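(R)-specific enoyl-CoA hydratase (Pseudomonas aeruginosa, PDB 5CPG) probably catalyses the reversible hydration of trans-2-enoyl-CoA to (R)-3-hydroxyacyl-CoA, as a homodimeric MaoC-family hydratase of the hotdog fold. Local coordinates at residues Ser68-Thr73 with Leu99-Glu104. Residues are numbered along the deposited sequence; the frame is centred on the assembly and turned at random.
Sequences SAAIAT and LKVELE
Ala70 points its methyl at strand 98-109 and beds it between two side chains there: CB lies 3.9 Å from CG1 of Val101 and 3.8 Å from CD1 of Leu103. Val101 turns CG1 to the helix by setting it anti to the backbone N (chi1 172°). Leu103 CD1 also rests on the helix backbone, 3.8 Å from Ala70 O, in van der Waals contact. Helix 62-73 is the central helix of the hotdog fold, the "sausage" wrapped by the antiparallel sheet; the axes of 68-73 and 99-104 make 52°, 9.1 Å apart at closest approach. Ile71 meets the same leucine from the next position; its CG1 stands 3.9 Å from Leu103 CD1, and the two side chains cross at about a right angle. Pro76 and Thr80 add further packing on Ile71, while Met116 and Thr118 of the neighbouring strand 113-121 touch Leu103. Ala72 O accepts a hydrogen bond from ND2 of Asn39 of the second subunit. At the helix end, Thr73 folds OG1 back onto Ala69 O (2.7 Å), from above the carbonyl plane and on the face opposite Thr73 N.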
loop_
_atom_site.group_PDB
_atom_site.type_symbol
_atom_site.label_atom_id
_atom_site.label_comp_id
_atom_site.label_asym_id
_atom_site.label_seq_id
_atom_site.Cartn_x
_atom_site.Cartn_y
_atom_site.Cartn_z
ATOM N N SER A 68 -1.344 4.679 -5.573
ATOM C CA SER A 68 -2.614 4.100 -6.046
ATOM C C SER A 68 -3.693 5.154 -6.071
ATOM O O SER A 68 -4.544 5.142 -6.969
ATOM C CB SER A 68 -3.051 2.915 -5.177
ATOM O OG SER A 68 -3.409 3.331 -3.878
ATOM N N ALA A 69 -3.672 6.074 -5.106
ATOM C CA ALA A 69 -4.708 7.129 -5.075
ATOM C C ALA A 69 -4.473 8.134 -6.229
ATOM O O ALA A 69 -5.440 8.654 -6.809
ATOM C CB ALA A 69 -4.722 7.836 -3.712
ATOM N N ALA A 70 -3.206 8.404 -6.557
ATOM C CA ALA A 70 -2.907 9.309 -7.681
ATOM C C ALA A 70 -3.474 8.735 -8.954
ATOM O O ALA A 70 -4.060 9.431 -9.762
ATOM C CB ALA A 70 -1.411 9.517 -7.833
ATOM N N ILE A 71 -3.291 7.440 -9.143
ATOM C CA ILE A 71 -3.743 6.816 -10.385
ATOM C C ILE A 71 -5.274 6.820 -10.420
ATOM O O ILE A 71 -5.925 7.191 -11.406
ATOM C CB ILE A 71 -3.202 5.390 -10.488
ATOM C CG1 ILE A 71 -1.660 5.405 -10.639
ATOM C CG2 ILE A 71 -3.937 4.593 -11.584
ATOM C CD1 ILE A 71 -1.075 3.991 -10.682
ATOM N N ALA A 72 -5.867 6.451 -9.286
ATOM C CA ALA A 72 -7.310 6.349 -9.201
ATOM C C ALA A 72 -8.063 7.648 -9.210
ATOM O O ALA A 72 -9.238 7.642 -9.594
ATOM C CB ALA A 72 -7.695 5.569 -7.932
ATOM N N THR A 73 -7.433 8.734 -8.762
ATOM C CA THR A 73 -8.170 10.009 -8.666
ATOM C C THR A 73 -7.666 11.101 -9.591
ATOM O O THR A 73 -8.389 12.109 -9.771
ATOM C CB THR A 73 -8.194 10.583 -7.211
ATOM O OG1 THR A 73 -6.893 10.982 -6.773
ATOM C CG2 THR A 73 -8.742 9.523 -6.225
ATOM N N LEU A 99 5.635 14.533 0.405
ATOM C CA LEU A 99 5.919 13.705 -0.766
ATOM C C LEU A 99 5.152 14.199 -1.972
ATOM O O LEU A 99 4.029 14.665 -1.876
ATOM C CB LEU A 99 5.558 12.235 -0.495
ATOM C CG LEU A 99 6.272 11.614 0.676
ATOM C CD1 LEU A 99 5.839 10.140 0.789
ATOM C CD2 LEU A 99 7.778 11.725 0.510
ATOM N N LYS A 100 5.774 14.042 -3.135
ATOM C CA LYS A 100 5.117 14.307 -4.396
ATOM C C LYS A 100 5.166 13.056 -5.261
ATOM O O LYS A 100 6.267 12.554 -5.544
ATOM C CB LYS A 100 5.804 15.477 -5.120
ATOM C CG LYS A 100 5.282 15.711 -6.522
ATOM C CD LYS A 100 6.081 16.808 -7.201
ATOM C CE LYS A 100 7.596 16.517 -7.073
ATOM N NZ LYS A 100 8.493 17.549 -7.714
ATOM N N VAL A 101 4.000 12.525 -5.589
ATOM C CA VAL A 101 3.888 11.437 -6.546
ATOM C C VAL A 101 3.879 12.031 -7.941
ATOM O O VAL A 101 3.117 12.977 -8.222
ATOM C CB VAL A 101 2.608 10.604 -6.350
ATOM C CG1 VAL A 101 2.455 9.620 -7.489
ATOM C CG2 VAL A 101 2.645 9.898 -4.985
ATOM N N GLU A 102 4.762 11.523 -8.781
ATOM C CA GLU A 102 4.762 11.903 -10.192
ATOM C C GLU A 102 4.362 10.700 -11.036
ATOM O O GLU A 102 4.999 9.660 -10.942
ATOM C CB GLU A 102 6.132 12.410 -10.627
ATOM C CG GLU A 102 6.063 12.867 -12.099
ATOM C CD GLU A 102 7.409 13.131 -12.764
ATOM O OE1 GLU A 102 8.325 12.280 -12.702
ATOM O OE2 GLU A 102 7.533 14.211 -13.374
ATOM N N LEU A 103 3.323 10.856 -11.828
ATOM C CA LEU A 103 2.884 9.789 -12.734
ATOM C C LEU A 103 3.313 10.174 -14.124
ATOM O O LEU A 103 3.240 11.341 -14.488
ATOM C CB LEU A 103 1.368 9.606 -12.707
ATOM C CG LEU A 103 0.745 9.284 -11.349
ATOM C CD1 LEU A 103 -0.757 9.126 -11.530
ATOM C CD2 LEU A 103 1.402 8.012 -10.789
ATOM N N GLU A 104 3.677 9.193 -14.939
ATOM C CA GLU A 104 3.930 9.508 -16.346
ATOM C C GLU A 104 3.464 8.359 -17.238
ATOM O O GLU A 104 3.816 7.221 -16.967
ATOM C CB GLU A 104 5.418 9.737 -16.588
ATOM C CG GLU A 104 5.695 10.177 -18.048
ATOM C CD GLU A 104 7.195 10.305 -18.346
ATOM O OE1 GLU A 104 8.002 10.394 -17.392
ATOM O OE2 GLU A 104 7.564 10.301 -19.550
#